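Saframycin Mx1 synthetase B (Legionella pneumophila subsp. pneumophila, PDB 3KXW) is a fatty acid AMP ligase of the ANL superfamily of AMP-binding enzymes and contains bound 5'-O-[(S)-(dodecanoyloxy)(hydroxy)phosphoryl]adenosine. Local coordinates at residues Q471-S476 with Y500-M505; E524-V529 with W576-I581; L528-E531 with L535-H538. One frame throughout, in Å; residues are numbered along the deposited sequence.

Interaction 1: Q471-S476 with Y500-M505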
ATOM      1  N   GLN A 471     -21.564  -2.040   1.376  1.00 21.60           N
ATOM      2  CA  GLN A 471     -22.244  -3.203   1.913  1.00 22.23           C
ATOM      3  C   GLN A 471     -21.276  -4.097   2.693  1.00 20.77           C
ATOM      4  O   GLN A 471     -21.625  -4.637   3.747  1.00 20.98           O
ATOM      5  CB  GLN A 471     -22.932  -3.982   0.771  1.00 24.28           C
ATOM      6  CG  GLN A 471     -23.842  -3.096  -0.111  1.00 27.79           C
ATOM      7  CD  GLN A 471     -23.075  -2.125  -1.047  1.00 26.35           C
ATOM      8  OE1 GLN A 471     -21.912  -2.319  -1.344  1.00 27.18           O
ATOM      9  NE2 GLN A 471     -23.758  -1.095  -1.516  1.00 31.99           N
ATOM     10  N   ASP A 472     -20.050  -4.242   2.199  1.00 19.31           N
ATOM     11  CA  ASP A 472     -19.125  -5.155   2.850  1.00 19.50           C
ATOM     12  C   ASP A 472     -18.573  -4.597   4.155  1.00 19.25           C
ATOM     13  O   ASP A 472     -18.310  -5.348   5.091  1.00 17.71           O
ATOM     14  CB  ASP A 472     -18.006  -5.590   1.902  1.00 21.90           C
ATOM     15  CG  ASP A 472     -18.504  -6.503   0.794  1.00 23.09           C
ATOM     16  OD1 ASP A 472     -19.620  -7.054   0.909  1.00 23.37           O
ATOM     17  OD2 ASP A 472     -17.765  -6.694  -0.192  1.00 23.73           O
ATOM     18  N   ILE A 473     -18.405  -3.278   4.214  1.00 17.54           N
ATOM     19  CA  ILE A 473     -17.965  -2.601   5.436  1.00 17.04           C
ATOM     20  C   ILE A 473     -19.062  -2.717   6.490  1.00 17.36           C
ATOM     21  O   ILE A 473     -18.785  -2.975   7.652  1.00 15.96           O
ATOM     22  CB  ILE A 473     -17.666  -1.124   5.181  1.00 18.66           C
ATOM     23  CG1 ILE A 473     -16.407  -0.948   4.325  1.00 19.26           C
ATOM     24  CG2 ILE A 473     -17.525  -0.362   6.493  1.00 15.32           C
ATOM     25  CD1 ILE A 473     -16.227   0.481   3.815  1.00 17.11           C
ATOM     26  N   GLU A 474     -20.311  -2.542   6.078  1.00 16.25           N
ATOM     27  CA  GLU A 474     -21.432  -2.676   7.004  1.00 18.54           C
ATOM     28  C   GLU A 474     -21.480  -4.092   7.581  1.00 18.34           C
ATOM     29  O   GLU A 474     -21.710  -4.277   8.781  1.00 19.56           O
ATOM     30  CB  GLU A 474     -22.747  -2.283   6.303  1.00 17.12           C
ATOM     31  CG  GLU A 474     -22.772  -0.807   5.935  1.00 18.30           C
ATOM     32  CD  GLU A 474     -23.854  -0.437   4.916  1.00 18.39           C
ATOM     33  OE1 GLU A 474     -24.624  -1.332   4.510  1.00 21.06           O
ATOM     34  OE2 GLU A 474     -23.928   0.745   4.533  1.00 17.37           O
ATOM     35  N   PHE A 475     -21.240  -5.082   6.727  1.00 17.73           N
ATOM     36  CA  PHE A 475     -21.189  -6.482   7.154  1.00 19.29           C
ATOM     37  C   PHE A 475     -20.126  -6.703   8.224  1.00 20.20           C
ATOM     38  O   PHE A 475     -20.384  -7.368   9.241  1.00 20.02           O
ATOM     39  CB  PHE A 475     -20.913  -7.415   5.976  1.00 22.88           C
ATOM     40  CG  PHE A 475     -20.878  -8.873   6.359  1.00 24.49           C
ATOM     41  CD1 PHE A 475     -22.022  -9.643   6.291  1.00 25.72           C
ATOM     42  CD2 PHE A 475     -19.695  -9.463   6.794  1.00 23.05           C
ATOM     43  CE1 PHE A 475     -21.997 -10.988   6.647  1.00 27.15           C
ATOM     44  CE2 PHE A 475     -19.663 -10.807   7.160  1.00 27.46           C
ATOM     45  CZ  PHE A 475     -20.826 -11.567   7.081  1.00 25.65           C
ATOM     46  N   SER A 476     -18.928  -6.171   7.974  1.00 18.11           N
ATOM     47  CA  SER A 476     -17.823  -6.270   8.914  1.00 17.69           C
ATOM     48  C   SER A 476     -18.207  -5.727  10.292  1.00 18.18           C
ATOM     49  O   SER A 476     -17.983  -6.387  11.310  1.00 17.24           O
ATOM     50  CB  SER A 476     -16.571  -5.553   8.372  1.00 17.88           C
ATOM     51  OG  SER A 476     -15.952  -6.319   7.340  1.00 18.36           O
ATOM     52  N   TYR A 500     -12.356  13.009  -1.372  1.00 23.47           N
ATOM     53  CA  TYR A 500     -13.345  11.987  -1.063  1.00 24.33           C
ATOM     54  C   TYR A 500     -13.122  11.471   0.351  1.00 24.70           C
ATOM     55  O   TYR A 500     -11.988  11.299   0.771  1.00 21.95           O
ATOM     56  CB  TYR A 500     -13.275  10.841  -2.066  1.00 24.38           C
ATOM     57  CG  TYR A 500     -13.765  11.211  -3.446  1.00 26.15           C
ATOM     58  CD1 TYR A 500     -15.102  11.032  -3.803  1.00 24.78           C
ATOM     59  CD2 TYR A 500     -12.897  11.746  -4.389  1.00 27.38           C
ATOM     60  CE1 TYR A 500     -15.555  11.364  -5.068  1.00 28.87           C
ATOM     61  CE2 TYR A 500     -13.339  12.094  -5.650  1.00 28.83           C
ATOM     62  CZ  TYR A 500     -14.663  11.899  -5.989  1.00 29.25           C
ATOM     63  OH  TYR A 500     -15.088  12.240  -7.247  1.00 28.62           O
ATOM     64  N   LYS A 501     -14.203  11.226   1.084  1.00 21.33           N
ATOM     65  CA  LYS A 501     -14.077  10.782   2.477  1.00 21.66           C
ATOM     66  C   LYS A 501     -14.970   9.576   2.725  1.00 20.22           C
ATOM     67  O   LYS A 501     -16.177   9.676   2.609  1.00 18.69           O
ATOM     68  CB  LYS A 501     -14.458  11.912   3.441  1.00 24.63           C
ATOM     69  CG  LYS A 501     -13.753  13.255   3.176  1.00 26.77           C
ATOM     70  CD  LYS A 501     -14.047  14.303   4.264  1.00 31.57           C
ATOM     71  CE  LYS A 501     -13.144  14.109   5.478  1.00 31.56           C
ATOM     72  NZ  LYS A 501     -11.701  14.053   5.079  1.00 31.76           N
ATOM     73  N   LEU A 502     -14.361   8.441   3.032  1.00 18.00           N
ATOM     74  CA  LEU A 502     -15.114   7.279   3.452  1.00 16.24           C
ATOM     75  C   LEU A 502     -15.729   7.589   4.804  1.00 15.77           C
ATOM     76  O   LEU A 502     -15.026   7.974   5.745  1.00 16.96           O
ATOM     77  CB  LEU A 502     -14.195   6.074   3.554  1.00 16.42           C
ATOM     78  CG  LEU A 502     -14.791   4.812   4.150  1.00 16.07           C
ATOM     79  CD1 LEU A 502     -16.118   4.421   3.450  1.00 18.32           C
ATOM     80  CD2 LEU A 502     -13.760   3.663   4.116  1.00 18.03           C
ATOM     81  N   THR A 503     -17.034   7.404   4.912  1.00 15.03           N
ATOM     82  CA  THR A 503     -17.767   7.845   6.102  1.00 16.79           C
ATOM     83  C   THR A 503     -18.536   6.684   6.681  1.00 16.77           C
ATOM     84  O   THR A 503     -19.204   5.987   5.953  1.00 15.04           O
ATOM     85  CB  THR A 503     -18.748   8.952   5.724  1.00 17.48           C
ATOM     86  OG1 THR A 503     -18.024  10.007   5.068  1.00 17.90           O
ATOM     87  CG2 THR A 503     -19.467   9.521   6.960  1.00 18.32           C
ATOM     88  N   VAL A 504     -18.444   6.476   7.991  1.00 15.34           N
ATOM     89  CA  VAL A 504     -19.175   5.394   8.626  1.00 15.92           C
ATOM     90  C   VAL A 504     -20.094   6.013   9.661  1.00 14.14           C
ATOM     91  O   VAL A 504     -19.649   6.820  10.459  1.00 15.15           O
ATOM     92  CB  VAL A 504     -18.229   4.397   9.318  1.00 16.26           C
ATOM     93  CG1 VAL A 504     -19.026   3.423  10.199  1.00 17.07           C
ATOM     94  CG2 VAL A 504     -17.361   3.652   8.277  1.00 17.31           C
HETATM   95  N   MSE A 505     -21.372   5.661   9.638  1.00 16.57           N
HETATM   96  CA  MSE A 505     -22.299   6.158  10.664  1.00 16.57           C
HETATM   97  C   MSE A 505     -22.876   4.980  11.445  1.00 16.48           C
HETATM   98  O   MSE A 505     -23.323   4.006  10.844  1.00 17.99           O
HETATM   99  CB  MSE A 505     -23.443   6.950  10.021  1.00 16.24           C
HETATM  100  CG  MSE A 505     -24.353   7.646  11.017  1.00 19.71           C
HETATM  101 SE   MSE A 505     -25.698   8.734  10.060  1.00 39.48          SE
HETATM  102  CE  MSE A 505     -24.490  10.129   9.373  1.00 29.46           C
TER

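Interaction 2: E524-V529 with W576-I581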
ATOM      1  N   GLU A 524     -11.453   1.450  17.104  1.00 19.33           N
ATOM      2  CA  GLU A 524     -11.801   0.070  16.768  1.00 19.47           C
ATOM      3  C   GLU A 524     -12.428   0.010  15.397  1.00 17.51           C
ATOM      4  O   GLU A 524     -12.183  -0.920  14.623  1.00 18.07           O
ATOM      5  CB  GLU A 524     -12.772  -0.515  17.805  1.00 19.77           C
ATOM      6  CG  GLU A 524     -12.082  -0.880  19.100  1.00 25.85           C
ATOM      7  CD  GLU A 524     -13.039  -1.077  20.266  1.00 31.87           C
ATOM      8  OE1 GLU A 524     -14.226  -0.687  20.156  1.00 32.21           O
ATOM      9  OE2 GLU A 524     -12.592  -1.602  21.310  1.00 35.16           O
ATOM     10  N   ILE A 525     -13.256   1.002  15.093  1.00 16.03           N
ATOM     11  CA  ILE A 525     -13.866   1.039  13.787  1.00 17.10           C
ATOM     12  C   ILE A 525     -12.785   1.237  12.719  1.00 16.91           C
ATOM     13  O   ILE A 525     -12.735   0.505  11.737  1.00 16.73           O
ATOM     14  CB  ILE A 525     -14.921   2.131  13.701  1.00 15.54           C
ATOM     15  CG1 ILE A 525     -16.118   1.734  14.574  1.00 16.48           C
ATOM     16  CG2 ILE A 525     -15.346   2.301  12.254  1.00 17.31           C
ATOM     17  CD1 ILE A 525     -17.124   2.896  14.838  1.00 16.06           C
ATOM     18  N   PHE A 526     -11.904   2.206  12.930  1.00 15.72           N
ATOM     19  CA  PHE A 526     -10.845   2.440  11.957  1.00 15.83           C
ATOM     20  C   PHE A 526     -10.023   1.175  11.712  1.00 17.26           C
ATOM     21  O   PHE A 526      -9.794   0.773  10.557  1.00 16.63           O
ATOM     22  CB  PHE A 526      -9.947   3.626  12.352  1.00 17.57           C
ATOM     23  CG  PHE A 526      -9.000   4.030  11.254  1.00 17.99           C
ATOM     24  CD1 PHE A 526      -9.341   5.022  10.347  1.00 16.69           C
ATOM     25  CD2 PHE A 526      -7.796   3.373  11.102  1.00 18.36           C
ATOM     26  CE1 PHE A 526      -8.456   5.381   9.320  1.00 18.01           C
ATOM     27  CE2 PHE A 526      -6.919   3.707  10.079  1.00 17.39           C
ATOM     28  CZ  PHE A 526      -7.259   4.715   9.184  1.00 19.46           C
ATOM     29  N   GLU A 527      -9.604   0.525  12.788  1.00 18.30           N
ATOM     30  CA  GLU A 527      -8.823  -0.718  12.667  1.00 20.39           C
ATOM     31  C   GLU A 527      -9.564  -1.852  11.944  1.00 21.04           C
ATOM     32  O   GLU A 527      -9.008  -2.547  11.088  1.00 20.36           O
ATOM     33  CB  GLU A 527      -8.350  -1.169  14.048  1.00 20.86           C
ATOM     34  CG  GLU A 527      -7.604  -2.498  14.043  1.00 24.46           C
ATOM     35  CD  GLU A 527      -7.340  -3.015  15.460  1.00 29.69           C
ATOM     36  OE1 GLU A 527      -6.808  -2.241  16.299  1.00 32.51           O
ATOM     37  OE2 GLU A 527      -7.692  -4.176  15.738  1.00 31.38           O
ATOM     38  N   LEU A 528     -10.839  -2.022  12.262  1.00 19.69           N
ATOM     39  CA  LEU A 528     -11.637  -3.057  11.617  1.00 17.04           C
ATOM     40  C   LEU A 528     -11.707  -2.915  10.114  1.00 17.87           C
ATOM     41  O   LEU A 528     -11.516  -3.887   9.385  1.00 20.34           O
ATOM     42  CB  LEU A 528     -13.061  -3.074  12.191  1.00 17.43           C
ATOM     43  CG  LEU A 528     -13.993  -4.112  11.574  1.00 20.15           C
ATOM     44  CD1 LEU A 528     -13.553  -5.524  11.968  1.00 20.71           C
ATOM     45  CD2 LEU A 528     -15.426  -3.869  12.023  1.00 20.38           C
ATOM     46  N   VAL A 529     -12.011  -1.709   9.636  1.00 16.77           N
ATOM     47  CA  VAL A 529     -12.164  -1.494   8.206  1.00 18.73           C
ATOM     48  C   VAL A 529     -10.799  -1.610   7.494  1.00 17.53           C
ATOM     49  O   VAL A 529     -10.694  -2.143   6.391  1.00 18.32           O
ATOM     50  CB  VAL A 529     -12.810  -0.116   7.942  1.00 17.53           C
ATOM     51  CG1 VAL A 529     -12.876   0.158   6.455  1.00 17.38           C
ATOM     52  CG2 VAL A 529     -14.212  -0.074   8.589  1.00 17.83           C
ATOM     53  N   TRP A 576     -16.156  11.945  14.597  1.00 17.89           N
ATOM     54  CA  TRP A 576     -14.701  11.823  14.617  1.00 17.27           C
ATOM     55  C   TRP A 576     -14.236  12.138  13.201  1.00 17.15           C
ATOM     56  O   TRP A 576     -14.810  11.627  12.239  1.00 15.77           O
ATOM     57  CB  TRP A 576     -14.354  10.381  14.997  1.00 18.64           C
ATOM     58  CG  TRP A 576     -12.898   9.960  14.973  1.00 17.97           C
ATOM     59  CD1 TRP A 576     -12.027   9.963  16.023  1.00 18.05           C
ATOM     60  CD2 TRP A 576     -12.192   9.373  13.866  1.00 17.76           C
ATOM     61  NE1 TRP A 576     -10.805   9.445  15.632  1.00 19.02           N
ATOM     62  CE2 TRP A 576     -10.886   9.076  14.310  1.00 19.35           C
ATOM     63  CE3 TRP A 576     -12.539   9.074  12.542  1.00 17.16           C
ATOM     64  CZ2 TRP A 576      -9.921   8.506  13.470  1.00 18.48           C
ATOM     65  CZ3 TRP A 576     -11.577   8.514  11.702  1.00 16.95           C
ATOM     66  CH2 TRP A 576     -10.286   8.236  12.173  1.00 19.14           C
ATOM     67  N   GLN A 577     -13.216  12.982  13.078  1.00 17.83           N
ATOM     68  CA  GLN A 577     -12.653  13.334  11.774  1.00 18.90           C
ATOM     69  C   GLN A 577     -11.148  13.103  11.787  1.00 18.37           C
ATOM     70  O   GLN A 577     -10.406  13.802  12.490  1.00 19.43           O
ATOM     71  CB  GLN A 577     -12.941  14.799  11.431  1.00 21.35           C
ATOM     72  CG  GLN A 577     -14.424  15.144  11.258  1.00 24.93           C
ATOM     73  CD  GLN A 577     -14.964  14.770   9.888  1.00 25.09           C
ATOM     74  OE1 GLN A 577     -14.407  13.912   9.204  1.00 26.76           O
ATOM     75  NE2 GLN A 577     -16.053  15.416   9.476  1.00 26.44           N
ATOM     76  N   LEU A 578     -10.693  12.133  11.005  1.00 16.83           N
ATOM     77  CA  LEU A 578      -9.273  11.762  10.985  1.00 17.39           C
ATOM     78  C   LEU A 578      -8.338  12.954  10.798  1.00 18.49           C
ATOM     79  O   LEU A 578      -7.305  13.064  11.470  1.00 19.22           O
ATOM     80  CB  LEU A 578      -9.015  10.722   9.888  1.00 16.58           C
ATOM     81  CG  LEU A 578      -7.558  10.382   9.591  1.00 18.10           C
ATOM     82  CD1 LEU A 578      -6.855   9.904  10.835  1.00 16.28           C
ATOM     83  CD2 LEU A 578      -7.499   9.321   8.502  1.00 20.37           C
ATOM     84  N   ASN A 579      -8.691  13.845   9.883  1.00 18.67           N
ATOM     85  CA  ASN A 579      -7.740  14.875   9.480  1.00 20.85           C
ATOM     86  C   ASN A 579      -7.917  16.199  10.200  1.00 20.97           C
ATOM     87  O   ASN A 579      -7.262  17.183   9.866  1.00 20.16           O
ATOM     88  CB  ASN A 579      -7.684  15.043   7.955  1.00 23.98           C
ATOM     89  CG  ASN A 579      -8.954  15.577   7.375  1.00 23.92           C
ATOM     90  OD1 ASN A 579      -9.817  16.109   8.082  1.00 26.88           O
ATOM     91  ND2 ASN A 579      -9.082  15.451   6.068  1.00 27.31           N
ATOM     92  N   LYS A 580      -8.777  16.195  11.218  1.00 20.88           N
ATOM     93  CA  LYS A 580      -9.020  17.388  12.023  1.00 25.11           C
ATOM     94  C   LYS A 580      -8.409  17.259  13.407  1.00 24.91           C
ATOM     95  O   LYS A 580      -8.386  16.181  13.995  1.00 24.38           O
ATOM     96  CB  LYS A 580     -10.522  17.672  12.157  1.00 25.64           C
ATOM     97  CG  LYS A 580     -11.060  18.618  11.108  1.00 31.86           C
ATOM     98  CD  LYS A 580     -11.939  19.674  11.777  1.00 38.56           C
ATOM     99  CE  LYS A 580     -12.798  19.048  12.877  1.00 36.62           C
ATOM    100  NZ  LYS A 580     -13.656  20.068  13.557  1.00 43.18           N
ATOM    101  N   ILE A 581      -7.918  18.372  13.922  1.00 25.04           N
ATOM    102  CA  ILE A 581      -7.318  18.404  15.242  1.00 28.75           C
ATOM    103  C   ILE A 581      -8.363  18.832  16.258  1.00 28.68           C
ATOM    104  O   ILE A 581      -9.059  19.822  16.026  1.00 33.82           O
ATOM    105  CB  ILE A 581      -6.150  19.396  15.268  1.00 30.03           C
ATOM    106  CG1 ILE A 581      -5.006  18.869  14.393  1.00 26.70           C
ATOM    107  CG2 ILE A 581      -5.683  19.634  16.683  1.00 28.81           C
ATOM    108  CD1 ILE A 581      -3.925  19.903  14.131  1.00 25.93           C
TER

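Interaction 3: L528-E531 with L535-H538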
ATOM      1  N   LEU A 528     -10.839  -2.022  12.262  1.00 19.69           N
ATOM      2  CA  LEU A 528     -11.637  -3.057  11.617  1.00 17.04           C
ATOM      3  C   LEU A 528     -11.707  -2.915  10.114  1.00 17.87           C
ATOM      4  O   LEU A 528     -11.516  -3.887   9.385  1.00 20.34           O
ATOM      5  CB  LEU A 528     -13.061  -3.074  12.191  1.00 17.43           C
ATOM      6  CG  LEU A 528     -13.993  -4.112  11.574  1.00 20.15           C
ATOM      7  CD1 LEU A 528     -13.553  -5.524  11.968  1.00 20.71           C
ATOM      8  CD2 LEU A 528     -15.426  -3.869  12.023  1.00 20.38           C
ATOM      9  N   VAL A 529     -12.011  -1.709   9.636  1.00 16.77           N
ATOM     10  CA  VAL A 529     -12.164  -1.494   8.206  1.00 18.73           C
ATOM     11  C   VAL A 529     -10.799  -1.610   7.494  1.00 17.53           C
ATOM     12  O   VAL A 529     -10.694  -2.143   6.391  1.00 18.32           O
ATOM     13  CB  VAL A 529     -12.810  -0.116   7.942  1.00 17.53           C
ATOM     14  CG1 VAL A 529     -12.876   0.158   6.455  1.00 17.38           C
ATOM     15  CG2 VAL A 529     -14.212  -0.074   8.589  1.00 17.83           C
ATOM     16  N   TYR A 530      -9.762  -1.101   8.133  1.00 18.50           N
ATOM     17  CA  TYR A 530      -8.416  -1.219   7.572  1.00 17.77           C
ATOM     18  C   TYR A 530      -8.010  -2.682   7.369  1.00 20.02           C
ATOM     19  O   TYR A 530      -7.502  -3.053   6.300  1.00 22.77           O
ATOM     20  CB  TYR A 530      -7.404  -0.517   8.458  1.00 17.02           C
ATOM     21  CG  TYR A 530      -6.011  -0.545   7.877  1.00 18.54           C
ATOM     22  CD1 TYR A 530      -5.552   0.476   7.056  1.00 18.98           C
ATOM     23  CD2 TYR A 530      -5.162  -1.623   8.135  1.00 19.82           C
ATOM     24  CE1 TYR A 530      -4.261   0.435   6.520  1.00 20.29           C
ATOM     25  CE2 TYR A 530      -3.877  -1.668   7.612  1.00 20.88           C
ATOM     26  CZ  TYR A 530      -3.430  -0.642   6.810  1.00 21.99           C
ATOM     27  OH  TYR A 530      -2.138  -0.715   6.304  1.00 20.81           O
ATOM     28  N   GLU A 531      -8.253  -3.503   8.385  1.00 19.39           N
ATOM     29  CA  GLU A 531      -7.912  -4.931   8.352  1.00 23.71           C
ATOM     30  C   GLU A 531      -8.764  -5.766   7.399  1.00 24.91           C
ATOM     31  O   GLU A 531      -8.235  -6.594   6.660  1.00 24.46           O
ATOM     32  CB  GLU A 531      -7.958  -5.502   9.769  1.00 22.71           C
ATOM     33  CG  GLU A 531      -6.994  -4.770  10.685  1.00 27.17           C
ATOM     34  CD  GLU A 531      -5.738  -5.558  11.052  1.00 34.29           C
ATOM     35  OE1 GLU A 531      -5.835  -6.383  11.994  1.00 36.63           O
ATOM     36  OE2 GLU A 531      -4.641  -5.315  10.458  1.00 38.42           O
ATOM     37  N   LEU A 535      -9.081  -0.320   3.591  1.00 19.67           N
ATOM     38  CA  LEU A 535      -9.548   1.034   3.355  1.00 20.79           C
ATOM     39  C   LEU A 535      -9.398   1.855   4.633  1.00 18.78           C
ATOM     40  O   LEU A 535      -9.363   1.291   5.725  1.00 18.86           O
ATOM     41  CB  LEU A 535     -11.024   1.042   2.928  1.00 19.73           C
ATOM     42  CG  LEU A 535     -11.352   0.374   1.580  1.00 21.65           C
ATOM     43  CD1 LEU A 535     -12.840   0.141   1.475  1.00 21.37           C
ATOM     44  CD2 LEU A 535     -10.851   1.238   0.419  1.00 22.32           C
ATOM     45  N   GLU A 536      -9.301   3.173   4.489  1.00 17.04           N
ATOM     46  CA  GLU A 536      -9.188   4.063   5.649  1.00 18.53           C
ATOM     47  C   GLU A 536     -10.432   4.917   5.867  1.00 17.74           C
ATOM     48  O   GLU A 536     -10.757   5.751   5.027  1.00 17.84           O
ATOM     49  CB  GLU A 536      -7.985   4.995   5.505  1.00 21.32           C
ATOM     50  CG  GLU A 536      -6.673   4.276   5.273  1.00 20.56           C
ATOM     51  CD  GLU A 536      -6.355   4.185   3.807  1.00 26.17           C
ATOM     52  OE1 GLU A 536      -7.275   3.907   3.019  1.00 33.59           O
ATOM     53  OE2 GLU A 536      -5.194   4.413   3.418  1.00 29.91           O
ATOM     54  N   VAL A 537     -11.106   4.736   7.005  1.00 17.73           N
ATOM     55  CA  VAL A 537     -12.252   5.600   7.357  1.00 16.57           C
ATOM     56  C   VAL A 537     -11.824   7.028   7.693  1.00 18.04           C
ATOM     57  O   VAL A 537     -10.932   7.236   8.516  1.00 19.24           O
ATOM     58  CB  VAL A 537     -13.032   5.049   8.560  1.00 17.90           C
ATOM     59  CG1 VAL A 537     -14.214   5.977   8.876  1.00 16.84           C
ATOM     60  CG2 VAL A 537     -13.522   3.630   8.268  1.00 16.85           C
ATOM     61  N   HIS A 538     -12.471   8.020   7.078  1.00 18.35           N
ATOM     62  CA  HIS A 538     -12.084   9.410   7.284  1.00 18.14           C
ATOM     63  C   HIS A 538     -12.966  10.110   8.296  1.00 18.39           C
ATOM     64  O   HIS A 538     -12.516  11.013   9.026  1.00 17.13           O
ATOM     65  CB  HIS A 538     -12.086  10.173   5.964  1.00 22.15           C
ATOM     66  CG  HIS A 538     -11.225   9.539   4.912  1.00 24.23           C
ATOM     67  ND1 HIS A 538      -9.847   9.528   4.985  1.00 27.10           N
ATOM     68  CD2 HIS A 538     -11.551   8.863   3.780  1.00 24.07           C
ATOM     69  CE1 HIS A 538      -9.361   8.884   3.934  1.00 27.86           C
ATOM     70  NE2 HIS A 538     -10.374   8.473   3.187  1.00 28.82           N
TER

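Interaction 1: Q471-S476 with Y500-M505
Ile473 turns CG1 away from its own carbonyl carbon and leaves it beside the backbone N (chi1 -70°), and a nearly straight second torsion of 169° then carries CD1 outward from helix 469-479 to Leu502. Leu502, on strand 499-508, comes from the other side with CG anti to its backbone N (chi1 173°), so that its isopropyl fork faces the incoming methyl. The two side chains meet tip to tip: Ile473 CD1 faces the open end of the fork, 4.0 Å from Leu502 CD1, and it lies equally near to CD2. The other branch of the isoleucine, CG2, points toward Val504; Ile473 CG2 and Val504 CG2 are 4.4 Å apart, a looser touch. One helix residue thus spans two strand residues, i and i+2, whose side chains emerge on the same face of the sheet.

This is helix-on-sheet packing in the C-terminal domain of an ANL-type enzyme, where helix 469-479 lies against a mixed four-stranded sheet and strand 499-508 is one of the two inner strands. The contact is purely apolar and small, 103 Å² in all, and its three residues are buried. Ile473 also touches Ala491 on the neighbouring strand 486-496, and Val529 and His533 on helix 515-533, so it stands where two helices and the sheet come together. The polar groups flanking it are held by other parts of the fold: Glu474 makes a salt bridge with Arg558 and accepts a hydrogen bond from the backbone N of Ala491, while Ser476 OG is hydrogen-bonded to His533 and Asn532 at the end of helix 515-533.

Interaction 2: E524-V529 with W576-I581
Phe526, on helix 515-533, puts its ring against Trp576 and Leu578 at the end of the modelled chain, where the edge strand 574-577 of the C-terminal domain's mixed sheet runs into a type I turn from Gln577 to Lys580. All three side chains have CG anti to the backbone N. For Phe526 this torsion (chi1 -170°) swings the ring off the helix toward the strand end, and a chi2 of 93° sets its plane roughly perpendicular to the CA-CB-CG plane. Trp576 is built the same way, with chi1 175°, and reaches in with the far corner of its six-membered ring, CH2. The phenylalanine and tryptophan side chains cross at about a right angle, but the approach is oblique to both rings. Leu578 sends a single methyl to the next position round the phenylalanine ring. Around this small apolar cluster, Phe522 stacks on the indole, Lys276 makes a cation-pi contact with it, and Tyr273 meets the Phe526 ring; both Lys276 and Tyr273 belong to helix 269-277 of the AMP-binding region, so the cluster sits where the two parts of the enzyme meet. Phe526 CD1 is 3.8 Å from Trp576 CH2, and Phe526 CE1 is 4.1 Å from Leu578 CD2.

Interaction 3: L528-E531 with L535-H538
Val529 and Tyr530, near the end of helix 515-533, pack against Leu535, Glu536 and Val537 in the connection that leads directly into strand 539-544: a local contact in which the chain folds back on the helix it has just left. The valines meet with side chains crossing at about a right angle. Val537 CG2, anti to its own carbonyl carbon, bears on the branch point as well as on a methyl, lying 3.8 Å from both CB and CG2 of Val529. The other methyl, Val529 CG1, turns to the backbone side of Leu535 and comes within 4.1 Å of Leu535 CB.

Strands 499-508 and 539-544 are parallel neighbours joined through helix 515-533, a beta-alpha-beta crossover, and 535-538 is its return connection. The hydrophobic side continues into the core between helix 469-479 and the sheet, since Leu535 also touches Ile473 and Leu502, and Val537 touches Val504. The carbonyl of Leu535 points back at the helix and receives a CA-H...O contact from Tyr530, with Tyr530 CA and Leu535 O 3.3 Å apart and an angle of 135° at the hydrogen. With CG anti to its backbone N (chi1 -177°), Tyr530 brings CD1 alongside Glu536, whose CG lies at the ring edge, near its plane. The Tyr530 side chain also touches Trp214, Pro216, Pro242 and Leu246 of the AMP-binding region, while the Glu536 side chain is about 9 Å from the bound 5'-O-[(S)-(dodecanoyloxy)(hydroxy)phosphoryl]adenosine.

How the interactions relate
All three contacts belong to the C-terminal part of the chain and gather round one mixed sheet. Interaction 1 is complete in sequence before the segments of the other two begin, and interactions 2 and 3 both start from helix 515-533, sharing Leu528 and Val529. Interaction 3 lies about 8 Å, centre to centre, from each of the others, which are about 12 Å apart. Strand 499-508 and helix 515-533 follow one another. His538 N probably bonds to Leu502 O (2.9 Å), joining interactions 1 and 3, and Leu578 N to His538 O (2.9 Å), joining 2 and 3, which places 535-538 between the flanking strands 499-508 and 574-577.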